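Local coordinates for HIAXHD3 (Humicola insolens, PDB 3ZXK), which catalyses the hydrolytic release of arabinofuranosyl groups as a family GH43 arabinofuranosidase, whose active site has been the subject of engineering for added endo-xylanase activity, at residues A[115-118]-A[123-126]; A[63-68]-A[81-86]; A[67-72]-A[101-106]; A[202-207]-A[286-291]. All coordinates share one frame; numbering follows the deposited sequence.

How the contacts relate
Contacts 2 and 3 form one cluster: their centres are about 4 Å apart, they share Ser67 and Asn68, and Tyr69 OH of contact 3 is hydrogen-bonded to Gly82 N of contact 2. This cluster reaches the sugar site through Trp84 of contact 2, which touches bound xylose, while the Glu104 side chain of contact 3 stays about 11 Å from a xylose. The other two stand apart. Contact 1 closes a loop in the blade to which the 101-106 hairpin of contact 3 also belongs, yet its centre is about 27 Å from that of contact 2. Contact 4 joins two other blades, centre to centre about 29 Å from contact 1 and 30 Å from contact 2.

Contact 1 of 4, residues A[115-118]-A[123-126]; sequences GNAL and EVPP
Gly115 and Ala117 meet Glu123, Val124 and Pro125 in a water-bridged closure of one loop upon itself. The loop joins strands 106-113 and 132-137, the last two strands of a four-stranded antiparallel sheet that forms one blade of the GH43 five-bladed beta-propeller. The chain turns back sharply, so that the CA atoms of Ala117 and Glu123 come within 5.1 Å of each other.

Most of the touching is done by backbone. The carbonyl oxygen of Glu123 lies against Ala117, receiving a CA-H...O contact from Ala117 CA at 3.5 Å with an angle of 138° at the hydrogen. Beside it, Ala117 CB rests on Val124 CG2 at 4.0 Å. Val124 has CG1 anti to its backbone N (chi1 179°), which places CG2 next to that N and on the side of the alanine. At the other end Pro125 brings its ring carbon CD to 4.0 Å from Gly115 CA. Gly115 has a positive phi of 60° and no side chain in the way of this ring.

The Glu123 carboxylate leads away from the loop, to a hydrogen bond with Tyr48 and a salt bridge with Lys46, which ties this loop to the neighbouring sheet. Asp95 holds the first limb by accepting from Asn116 N. Between the two limbs, a single water donates to both backbones, to Gly115 O at 2.9 Å and to Glu123 O at 2.6 Å.

Contact 2 of 4, residues A[63-68]-A[81-86]; sequences LNFGSN and KGIWAS
Phe65 and Ile83 make the main apolar contact between two parts of one long loop, the connection from strand 54-58 to strand 87-91 in the GH43 propeller. Their side chains cross at about a right angle. Ile83 lays its CG1-CD1 branch against the CE2/CZ end of the phenyl ring: CG1 lies 3.8 Å from Phe65 CE2, and CD1 keeps close to both CE2 and CZ. Ile83 can reach this far because CG1 sits beside its backbone N (chi1 -62°) and CD1 continues outward. Leu63 adds a looser touch, its CD2 4.3 Å from Ile83 CD1. An alanine in place of Phe65 would probably strip Ile83 CG1 and CD1 of their aromatic partner and open a gap in this buried patch.

The polar link is by water alone: one molecule accepts from Asn68 ND2 at 3.0 Å and from Lys81 NZ at 2.8 Å. Within 81-86, Ser86 OG donates to Trp84 O at 2.8 Å, coming from well above the carbonyl plane. Trp84 NE1 bonds to Val80 O, which probably limits the rotation of an indole that touches bound xylose in the glycan pocket.

Strand 96-103 lies behind the apolar patch, with Phe65 against Val103 and Ile83 against Trp99, while from strand 106-113 Tyr108 meets the Phe65 ring edge-to-face.

Contact 3 of 4, residues A[67-72]-A[101-106]; sequences SNYDLP and GCVEGR
Tyr69 reaches out with its phenol end to lie alongside Val103 and to meet the carboxylate of Glu104. Its hydroxyl donates to Glu104 OE2 in a short hydrogen bond of 2.6 Å. The acceptor oxygen sits at the edge of the ring, near its plane, so OE2 is also 3.2 Å from Tyr69 CE2. Ring and carboxylate planes are turned 56° apart, and the hydroxyl uses the anti side of OE2, 19° out of the carboxylate plane. Tyr69 and Glu104 reach toward one another from the two segments; the glutamate chain is extended beyond CG, which carries its acid group out to the phenol.

Val103 supplies the apolar part. Its CG1 is 3.4 Å from Tyr69 OH and 4.0 Å from Tyr69 CZ, brought there by a first torsion that sets CG1 anti to the backbone N (chi1 179°).

Val103 to Arg106 forms a type I' turn, the tight connection of the beta-hairpin made by strands 96-103 and 106-113 in one propeller blade. Arg106 N donates to Val103 O at 3.3 Å to close the turn, and Val103 N to Arg106 O at 2.9 Å is the second bond of the same hairpin pair. Cys102, just before the turn, is in a disulfide with Cys140. Tyr69 itself rides on the short 3-10 segment 67-70, where Asp70 N donates to Ser67 O.

A second bond grips the phenol oxygen: while the hydroxyl donates to Glu104 OE2, it accepts a hydrogen bond from the backbone N of Gly82.

Contact 4 of 4, residues A[202-207]-A[286-291]; sequences NYYILV and GWPEVV
With CG beside its backbone N (chi1 -63°), Tyr204 leans out of strand 202-209 and points its hydroxyl at the backbone of Gly286, while its ring comes near Pro288. The hydroxyl donates to Gly286 O at 2.7 Å. The carbonyl oxygen lies at the ring edge and in the ring plane, close enough that Tyr204 CE2 is 3.5 Å from it. At the acceptor the C=O...donor angle is 145° and the donor is tilted 23° from the carbonyl plane, so it comes in to one side of the C=O direction. Gly286 O has a further, weak hydrogen bond from Arg218 NH1.

The apolar share is small. Pro288 CD approaches Tyr204 CE2 at 4.3 Å, on the same ring carbon that flanks the carbonyl oxygen. The backbone angles of Gly286 call for glycine, because a CB would press on the preceding carbonyl oxygen. A phenylalanine at Tyr204 would probably keep much of the ring packing but leave the Gly286 carbonyl with no more than the weak bond from Arg218 among the partners described.

Other groups settle the ring as well. Trp282 from strand 273-282 meets it edge-to-face and also touches Pro288, and on the tyrosine's own sheet Val216 and Arg218 lie against it. Next to Pro288, Trp287 makes a cation-pi contact with Arg231.

Strand 202-209 belongs to the sheet spanning 192-235, and strand 288-290 is an outermost strand of the sheet 250-290, so the tyrosine bridges the seam between two successive blades of the five-bladed beta-propeller of GH43 enzymes.

Contact 1 of 4, residues A[115-118]-A[123-126]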
loop_
_atom_site.group_PDB
_atom_site.type_symbol
_atom_site.label_atom_id
_atom_site.label_comp_id
_atom_site.label_asym_id
_atom_site.label_seq_id
_atom_site.Cartn_x
_atom_site.Cartn_y
_atom_site.Cartn_z
ATOM N N GLY A 115 -8.741 19.982 9.009
ATOM C CA GLY A 115 -8.352 20.606 10.275
ATOM C C GLY A 115 -7.739 21.985 10.081
ATOM O O GLY A 115 -6.903 22.423 10.892
ATOM N N ASN A 116 -8.159 22.686 9.022
ATOM C CA ASN A 116 -7.627 24.031 8.702
ATOM C C ASN A 116 -6.159 23.967 8.256
ATOM O O ASN A 116 -5.350 24.846 8.573
ATOM C CB ASN A 116 -7.833 25.016 9.887
ATOM C CG ASN A 116 -7.812 26.481 9.467
ATOM O OD1 ASN A 116 -8.122 26.815 8.336
ATOM N ND2 ASN A 116 -7.449 27.359 10.398
ATOM N N ALA A 117 -5.831 22.927 7.496
ATOM C CA ALA A 117 -4.461 22.733 7.029
ATOM C C ALA A 117 -3.896 23.927 6.243
ATOM O O ALA A 117 -2.744 24.277 6.435
ATOM C CB ALA A 117 -4.375 21.470 6.199
ATOM N N LEU A 118 -4.711 24.548 5.379
ATOM C CA LEU A 118 -4.239 25.644 4.505
ATOM C C LEU A 118 -3.686 26.796 5.313
ATOM O O LEU A 118 -2.883 27.585 4.795
ATOM C CB LEU A 118 -5.349 26.173 3.580
ATOM C CG LEU A 118 -6.437 27.106 4.138
ATOM C CD1 LEU A 118 -7.225 27.746 2.993
ATOM C CD2 LEU A 118 -7.354 26.372 5.134
ATOM N N GLU A 123 -0.290 21.201 7.966
ATOM C CA GLU A 123 -0.453 20.203 9.023
ATOM C C GLU A 123 -1.923 19.851 9.236
ATOM O O GLU A 123 -2.757 20.745 9.295
ATOM C CB GLU A 123 0.056 20.773 10.357
ATOM C CG GLU A 123 1.511 21.173 10.319
ATOM C CD GLU A 123 2.419 19.988 10.505
ATOM O OE1 GLU A 123 1.891 18.868 10.679
ATOM O OE2 GLU A 123 3.650 20.178 10.474
ATOM N N VAL A 124 -2.231 18.564 9.355
ATOM C CA VAL A 124 -3.559 18.134 9.754
ATOM C C VAL A 124 -3.421 17.479 11.136
ATOM O O VAL A 124 -2.638 16.512 11.295
ATOM C CB VAL A 124 -4.130 17.104 8.764
ATOM C CG1 VAL A 124 -5.512 16.621 9.198
ATOM C CG2 VAL A 124 -4.161 17.657 7.349
ATOM N N PRO A 125 -4.148 17.987 12.154
ATOM C CA PRO A 125 -4.029 17.298 13.445
ATOM C C PRO A 125 -4.515 15.856 13.326
ATOM O O PRO A 125 -5.457 15.606 12.566
ATOM C CB PRO A 125 -4.968 18.095 14.367
ATOM C CG PRO A 125 -5.241 19.385 13.647
ATOM C CD PRO A 125 -5.165 19.053 12.182
ATOM N N PRO A 126 -3.878 14.903 14.027
ATOM C CA PRO A 126 -4.234 13.480 13.916
ATOM C C PRO A 126 -5.732 13.220 14.148
ATOM O O PRO A 126 -6.341 12.393 13.462
ATOM C CB PRO A 126 -3.384 12.827 15.016
ATOM C CG PRO A 126 -2.172 13.696 15.086
ATOM C CD PRO A 126 -2.629 15.103 14.791
HETATM O O HOH W 1 -3.968 22.251 11.018
#

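Contact 2 of 4, residues A[63-68]-A[81-86]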
loop_
_atom_site.group_PDB
_atom_site.type_symbol
_atom_site.label_atom_id
_atom_site.label_comp_id
_atom_site.label_asym_id
_atom_site.label_seq_id
_atom_site.Cartn_x
_atom_site.Cartn_y
_atom_site.Cartn_z
ATOM N N LEU A 63 -13.907 -0.764 3.197
ATOM C CA LEU A 63 -14.172 -0.804 1.762
ATOM C C LEU A 63 -15.671 -0.921 1.575
ATOM O O LEU A 63 -16.287 -1.801 2.133
ATOM C CB LEU A 63 -13.427 -1.992 1.116
ATOM C CG LEU A 63 -11.920 -2.066 1.479
ATOM C CD1 LEU A 63 -11.229 -3.171 0.683
ATOM C CD2 LEU A 63 -11.207 -0.743 1.217
ATOM N N ASN A 64 -16.256 -0.028 0.780
ATOM C CA ASN A 64 -17.700 0.012 0.548
ATOM C C ASN A 64 -18.089 -0.296 -0.894
ATOM O O ASN A 64 -19.083 0.224 -1.409
ATOM C CB ASN A 64 -18.243 1.387 0.962
ATOM C CG ASN A 64 -17.730 2.531 0.075
ATOM O OD1 ASN A 64 -16.539 2.598 -0.270
ATOM N ND2 ASN A 64 -18.629 3.454 -0.265
ATOM N N PHE A 65 -17.339 -1.176 -1.518
ATOM C CA PHE A 65 -17.452 -1.384 -2.950
ATOM C C PHE A 65 -18.286 -2.598 -3.322
ATOM O O PHE A 65 -18.423 -2.921 -4.505
ATOM C CB PHE A 65 -16.072 -1.518 -3.574
ATOM C CG PHE A 65 -15.080 -0.497 -3.094
ATOM C CD1 PHE A 65 -15.388 0.859 -3.168
ATOM C CD2 PHE A 65 -13.835 -0.879 -2.589
ATOM C CE1 PHE A 65 -14.474 1.828 -2.757
ATOM C CE2 PHE A 65 -12.918 0.091 -2.175
ATOM C CZ PHE A 65 -13.245 1.441 -2.230
ATOM N N GLY A 66 -18.851 -3.279 -2.331
ATOM C CA GLY A 66 -19.650 -4.467 -2.602
ATOM C C GLY A 66 -19.457 -5.551 -1.569
ATOM O O GLY A 66 -18.493 -5.545 -0.796
ATOM N N SER A 67 -20.386 -6.500 -1.552
ATOM C CA SER A 67 -20.411 -7.517 -0.500
ATOM C C SER A 67 -19.219 -8.479 -0.564
ATOM O O SER A 67 -18.842 -9.045 0.446
ATOM C CB SER A 67 -21.731 -8.285 -0.516
ATOM O OG SER A 67 -21.987 -8.824 -1.799
ATOM N N ASN A 68 -18.580 -8.622 -1.733
ATOM C CA ASN A 68 -17.431 -9.532 -1.789
ATOM C C ASN A 68 -16.223 -8.989 -1.028
ATOM O O ASN A 68 -15.330 -9.745 -0.708
ATOM C CB ASN A 68 -17.038 -9.876 -3.235
ATOM C CG ASN A 68 -17.926 -10.957 -3.857
ATOM O OD1 ASN A 68 -18.627 -11.734 -3.167
ATOM N ND2 ASN A 68 -17.888 -11.026 -5.177
ATOM N N LYS A 81 -8.810 -7.151 -6.700
ATOM C CA LYS A 81 -9.760 -6.154 -7.175
ATOM C C LYS A 81 -9.583 -4.900 -6.327
ATOM O O LYS A 81 -8.456 -4.468 -6.116
ATOM C CB LYS A 81 -11.188 -6.717 -7.212
ATOM C CG LYS A 81 -11.325 -7.904 -8.187
ATOM C CD LYS A 81 -12.752 -8.400 -8.231
ATOM C CE LYS A 81 -12.924 -9.516 -9.237
ATOM N NZ LYS A 81 -14.248 -10.189 -9.078
ATOM N N GLY A 82 -10.673 -4.302 -5.868
ATOM C CA GLY A 82 -10.579 -3.154 -4.979
ATOM C C GLY A 82 -9.827 -1.971 -5.565
ATOM O O GLY A 82 -10.017 -1.627 -6.723
ATOM N N ILE A 83 -9.006 -1.341 -4.735
ATOM C CA ILE A 83 -8.411 -0.066 -5.078
ATOM C C ILE A 83 -7.167 -0.238 -5.937
ATOM O O ILE A 83 -6.135 -0.740 -5.486
ATOM C CB ILE A 83 -8.075 0.749 -3.812
ATOM C CG1 ILE A 83 -9.376 1.052 -3.055
ATOM C CG2 ILE A 83 -7.278 2.014 -4.160
ATOM C CD1 ILE A 83 -9.161 1.702 -1.679
ATOM N N TRP A 84 -7.329 0.133 -7.204
ATOM C CA TRP A 84 -6.226 0.230 -8.159
ATOM C C TRP A 84 -5.737 1.676 -8.165
ATOM O O TRP A 84 -5.921 2.406 -7.170
ATOM C CB TRP A 84 -6.678 -0.270 -9.518
ATOM C CG TRP A 84 -6.774 -1.772 -9.608
ATOM C CD1 TRP A 84 -7.229 -2.664 -8.640
ATOM C CD2 TRP A 84 -6.431 -2.595 -10.764
ATOM N NE1 TRP A 84 -7.218 -3.956 -9.112
ATOM C CE2 TRP A 84 -6.717 -3.990 -10.379
ATOM C CE3 TRP A 84 -5.894 -2.329 -12.019
ATOM C CZ2 TRP A 84 -6.486 -5.050 -11.241
ATOM C CZ3 TRP A 84 -5.663 -3.401 -12.886
ATOM C CH2 TRP A 84 -5.955 -4.734 -12.509
ATOM N N ALA A 85 -5.080 2.124 -9.231
ATOM C CA ALA A 85 -4.580 3.501 -9.227
ATOM C C ALA A 85 -5.726 4.487 -9.062
ATOM O O ALA A 85 -6.709 4.441 -9.835
ATOM C CB ALA A 85 -3.790 3.804 -10.491
ATOM N N SER A 86 -5.588 5.338 -8.051
ATOM C CA SER A 86 -6.625 6.301 -7.669
ATOM C C SER A 86 -6.029 7.689 -7.476
ATOM O O SER A 86 -4.935 7.965 -7.980
ATOM C CB SER A 86 -7.343 5.762 -6.433
ATOM O OG SER A 86 -7.798 4.439 -6.698
HETATM O O HOH W 2 -15.325 -10.346 -6.513
#

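Contact 3 of 4, residues A[67-72]-A[101-106]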
loop_
_atom_site.group_PDB
_atom_site.type_symbol
_atom_site.label_atom_id
_atom_site.label_comp_id
_atom_site.label_asym_id
_atom_site.label_seq_id
_atom_site.Cartn_x
_atom_site.Cartn_y
_atom_site.Cartn_z
ATOM N N SER A 67 -20.386 -6.500 -1.552
ATOM C CA SER A 67 -20.411 -7.517 -0.500
ATOM C C SER A 67 -19.219 -8.479 -0.564
ATOM O O SER A 67 -18.842 -9.045 0.446
ATOM C CB SER A 67 -21.731 -8.285 -0.516
ATOM O OG SER A 67 -21.987 -8.824 -1.799
ATOM N N ASN A 68 -18.580 -8.622 -1.733
ATOM C CA ASN A 68 -17.431 -9.532 -1.789
ATOM C C ASN A 68 -16.223 -8.989 -1.028
ATOM O O ASN A 68 -15.330 -9.745 -0.708
ATOM C CB ASN A 68 -17.038 -9.876 -3.235
ATOM C CG ASN A 68 -17.926 -10.957 -3.857
ATOM O OD1 ASN A 68 -18.627 -11.734 -3.167
ATOM N ND2 ASN A 68 -17.888 -11.026 -5.177
ATOM N N TYR A 69 -16.204 -7.685 -0.746
ATOM C CA TYR A 69 -15.129 -7.103 0.057
ATOM C C TYR A 69 -15.171 -7.511 1.525
ATOM O O TYR A 69 -14.217 -7.243 2.238
ATOM C CB TYR A 69 -15.084 -5.560 -0.125
ATOM C CG TYR A 69 -14.637 -5.271 -1.534
ATOM C CD1 TYR A 69 -13.287 -5.204 -1.867
ATOM C CD2 TYR A 69 -15.582 -5.189 -2.579
ATOM C CE1 TYR A 69 -12.893 -5.033 -3.187
ATOM C CE2 TYR A 69 -15.189 -5.019 -3.910
ATOM C CZ TYR A 69 -13.841 -4.929 -4.203
ATOM O OH TYR A 69 -13.452 -4.774 -5.503
ATOM N N ASP A 70 -16.240 -8.180 1.964
ATOM C CA ASP A 70 -16.333 -8.761 3.307
ATOM C C ASP A 70 -15.920 -10.242 3.330
ATOM O O ASP A 70 -16.056 -10.887 4.375
ATOM C CB ASP A 70 -17.768 -8.614 3.851
ATOM C CG ASP A 70 -18.241 -7.155 3.946
ATOM O OD1 ASP A 70 -17.427 -6.182 4.017
ATOM O OD2 ASP A 70 -19.480 -6.966 4.002
ATOM N N LEU A 71 -15.401 -10.766 2.199
ATOM C CA LEU A 71 -14.902 -12.155 2.082
ATOM C C LEU A 71 -15.935 -13.140 2.665
ATOM O O LEU A 71 -15.674 -13.844 3.650
ATOM C CB LEU A 71 -13.512 -12.295 2.741
ATOM C CG LEU A 71 -12.694 -13.574 2.525
ATOM C CD1 LEU A 71 -12.371 -13.808 1.042
ATOM C CD2 LEU A 71 -11.404 -13.457 3.323
ATOM N N PRO A 72 -17.131 -13.171 2.060
ATOM C CA PRO A 72 -18.219 -13.942 2.648
ATOM C C PRO A 72 -18.123 -15.456 2.424
ATOM O O PRO A 72 -18.720 -16.236 3.191
ATOM C CB PRO A 72 -19.456 -13.397 1.931
ATOM C CG PRO A 72 -18.937 -12.879 0.614
ATOM C CD PRO A 72 -17.590 -12.327 0.939
ATOM N N GLY A 101 -11.613 6.966 -6.548
ATOM C CA GLY A 101 -11.061 5.726 -7.116
ATOM C C GLY A 101 -12.151 4.922 -7.798
ATOM O O GLY A 101 -13.236 4.762 -7.230
ATOM N N CYS A 102 -11.859 4.386 -8.989
ATOM C CA CYS A 102 -12.794 3.498 -9.679
ATOM C C CYS A 102 -12.584 2.069 -9.223
ATOM O O CYS A 102 -11.466 1.556 -9.277
ATOM C CB CYS A 102 -12.619 3.575 -11.205
ATOM S SG CYS A 102 -13.774 2.429 -12.020
ATOM N N VAL A 103 -13.653 1.426 -8.773
ATOM C CA VAL A 103 -13.594 0.041 -8.326
ATOM C C VAL A 103 -14.744 -0.673 -9.000
ATOM O O VAL A 103 -15.916 -0.283 -8.849
ATOM C CB VAL A 103 -13.728 -0.073 -6.776
ATOM C CG1 VAL A 103 -13.693 -1.540 -6.348
ATOM C CG2 VAL A 103 -12.600 0.701 -6.089
ATOM N N GLU A 104 -14.385 -1.702 -9.770
ATOM C CA GLU A 104 -15.332 -2.530 -10.514
ATOM C C GLU A 104 -16.417 -1.686 -11.203
ATOM O O GLU A 104 -17.630 -1.876 -10.998
ATOM C CB GLU A 104 -15.930 -3.609 -9.617
ATOM C CG GLU A 104 -14.861 -4.494 -8.978
ATOM C CD GLU A 104 -15.458 -5.669 -8.245
ATOM O OE1 GLU A 104 -16.098 -6.529 -8.906
ATOM O OE2 GLU A 104 -15.297 -5.727 -7.018
ATOM N N GLY A 105 -15.944 -0.736 -12.000
ATOM C CA GLY A 105 -16.806 -0.016 -12.936
ATOM C C GLY A 105 -17.542 1.209 -12.410
ATOM O O GLY A 105 -18.221 1.859 -13.178
ATOM N N ARG A 106 -17.415 1.541 -11.124
ATOM C CA ARG A 106 -17.993 2.803 -10.586
ATOM C C ARG A 106 -16.909 3.571 -9.847
ATOM O O ARG A 106 -16.001 2.966 -9.302
ATOM C CB ARG A 106 -19.129 2.556 -9.596
ATOM C CG ARG A 106 -20.275 1.733 -10.135
ATOM C CD ARG A 106 -21.340 1.549 -9.066
ATOM N NE ARG A 106 -22.424 2.521 -9.200
ATOM C CZ ARG A 106 -23.515 2.527 -8.432
ATOM N NH1 ARG A 106 -23.650 1.624 -7.468
ATOM N NH2 ARG A 106 -24.470 3.434 -8.617
#

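Contact 4 of 4, residues A[202-207]-A[286-291]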
loop_
_atom_site.group_PDB
_atom_site.type_symbol
_atom_site.label_atom_id
_atom_site.label_comp_id
_atom_site.label_asym_id
_atom_site.label_seq_id
_atom_site.Cartn_x
_atom_site.Cartn_y
_atom_site.Cartn_z
ATOM N N ASN A 202 -0.523 26.448 -17.618
ATOM C CA ASN A 202 -0.666 25.343 -18.556
ATOM C C ASN A 202 -1.174 24.054 -17.913
ATOM O O ASN A 202 -0.980 23.843 -16.729
ATOM C CB ASN A 202 0.689 25.064 -19.210
ATOM C CG ASN A 202 1.122 26.153 -20.166
ATOM O OD1 ASN A 202 0.366 26.568 -21.041
ATOM N ND2 ASN A 202 2.353 26.611 -20.015
ATOM N N TYR A 203 -1.780 23.184 -18.710
ATOM C CA TYR A 203 -2.260 21.893 -18.216
ATOM C C TYR A 203 -1.343 20.772 -18.661
ATOM O O TYR A 203 -0.995 20.665 -19.834
ATOM C CB TYR A 203 -3.692 21.612 -18.695
ATOM C CG TYR A 203 -4.668 22.631 -18.156
ATOM C CD1 TYR A 203 -4.898 23.827 -18.833
ATOM C CD2 TYR A 203 -5.337 22.414 -16.932
ATOM C CE1 TYR A 203 -5.754 24.797 -18.335
ATOM C CE2 TYR A 203 -6.210 23.377 -16.418
ATOM C CZ TYR A 203 -6.428 24.559 -17.138
ATOM O OH TYR A 203 -7.275 25.560 -16.664
ATOM N N TYR A 204 -0.956 19.956 -17.701
ATOM C CA TYR A 204 -0.102 18.807 -17.928
ATOM C C TYR A 204 -0.793 17.547 -17.429
ATOM O O TYR A 204 -1.480 17.538 -16.387
ATOM C CB TYR A 204 1.240 18.972 -17.205
ATOM C CG TYR A 204 2.078 20.138 -17.694
ATOM C CD1 TYR A 204 1.836 21.421 -17.242
ATOM C CD2 TYR A 204 3.121 19.954 -18.622
ATOM C CE1 TYR A 204 2.588 22.492 -17.679
ATOM C CE2 TYR A 204 3.905 21.027 -19.052
ATOM C CZ TYR A 204 3.596 22.310 -18.599
ATOM O OH TYR A 204 4.319 23.409 -18.981
ATOM N N ILE A 205 -0.537 16.454 -18.132
ATOM C CA ILE A 205 -0.971 15.140 -17.661
ATOM C C ILE A 205 0.235 14.222 -17.770
ATOM O O ILE A 205 0.879 14.168 -18.811
ATOM C CB ILE A 205 -2.161 14.560 -18.482
ATOM C CG1 ILE A 205 -3.389 15.474 -18.383
ATOM C CG2 ILE A 205 -2.493 13.157 -17.984
ATOM C CD1 ILE A 205 -4.490 15.159 -19.371
ATOM N N LEU A 206 0.569 13.534 -16.688
ATOM C CA LEU A 206 1.593 12.504 -16.734
ATOM C C LEU A 206 0.932 11.162 -16.954
ATOM O O LEU A 206 -0.058 10.838 -16.283
ATOM C CB LEU A 206 2.366 12.466 -15.416
ATOM C CG LEU A 206 3.780 13.026 -15.480
ATOM C CD1 LEU A 206 3.738 14.531 -15.751
ATOM C CD2 LEU A 206 4.519 12.688 -14.176
ATOM N N VAL A 207 1.478 10.380 -17.879
ATOM C CA VAL A 207 0.987 9.018 -18.133
ATOM C C VAL A 207 2.149 8.044 -18.213
ATOM O O VAL A 207 3.273 8.450 -18.507
ATOM C CB VAL A 207 0.123 8.923 -19.435
ATOM C CG1 VAL A 207 -1.092 9.840 -19.378
ATOM C CG2 VAL A 207 0.947 9.284 -20.688
ATOM N N GLY A 286 9.042 25.131 -21.807
ATOM C CA GLY A 286 7.959 24.791 -20.874
ATOM C C GLY A 286 7.680 23.316 -20.653
ATOM O O GLY A 286 6.529 22.934 -20.404
ATOM N N TRP A 287 8.723 22.491 -20.678
ATOM C CA TRP A 287 8.557 21.062 -20.416
ATOM C C TRP A 287 9.458 20.608 -19.307
ATOM O O TRP A 287 10.567 21.131 -19.172
ATOM C CB TRP A 287 8.890 20.281 -21.663
ATOM C CG TRP A 287 7.947 20.491 -22.803
ATOM C CD1 TRP A 287 7.989 21.486 -23.759
ATOM C CD2 TRP A 287 6.787 19.677 -23.133
ATOM N NE1 TRP A 287 6.967 21.333 -24.670
ATOM C CE2 TRP A 287 6.201 20.266 -24.343
ATOM C CE3 TRP A 287 6.205 18.528 -22.587
ATOM C CZ2 TRP A 287 5.083 19.713 -24.966
ATOM C CZ3 TRP A 287 5.069 17.994 -23.214
ATOM C CH2 TRP A 287 4.520 18.573 -24.374
ATOM N N PRO A 288 9.021 19.619 -18.511
ATOM C CA PRO A 288 9.901 19.123 -17.443
ATOM C C PRO A 288 10.814 18.008 -17.942
ATOM O O PRO A 288 10.430 17.252 -18.836
ATOM C CB PRO A 288 8.916 18.556 -16.407
ATOM C CG PRO A 288 7.741 18.096 -17.229
ATOM C CD PRO A 288 7.664 19.037 -18.425
ATOM N N GLU A 289 12.021 17.946 -17.385
ATOM C CA GLU A 289 12.990 16.870 -17.681
ATOM C C GLU A 289 13.628 16.353 -16.405
ATOM O O GLU A 289 13.934 17.137 -15.498
ATOM C CB GLU A 289 14.095 17.371 -18.626
ATOM C CG GLU A 289 13.598 17.670 -20.033
ATOM C CD GLU A 289 14.673 18.250 -20.949
ATOM O OE1 GLU A 289 15.733 18.707 -20.439
ATOM O OE2 GLU A 289 14.460 18.273 -22.190
ATOM N N VAL A 290 13.855 15.040 -16.336
ATOM C CA VAL A 290 14.537 14.449 -15.182
ATOM C C VAL A 290 16.019 14.825 -15.194
ATOM O O VAL A 290 16.683 14.730 -16.230
ATOM C CB VAL A 290 14.334 12.913 -15.151
ATOM C CG1 VAL A 290 15.271 12.236 -14.161
ATOM C CG2 VAL A 290 12.887 12.617 -14.808
ATOM N N VAL A 291 16.504 15.303 -14.046
ATOM C CA VAL A 291 17.928 15.501 -13.834
ATOM C C VAL A 291 18.533 14.133 -13.479
ATOM O O VAL A 291 18.227 13.561 -12.438
ATOM C CB VAL A 291 18.154 16.520 -12.698
ATOM C CG1 VAL A 291 19.640 16.701 -12.391
ATOM C CG2 VAL A 291 17.488 17.860 -13.043
#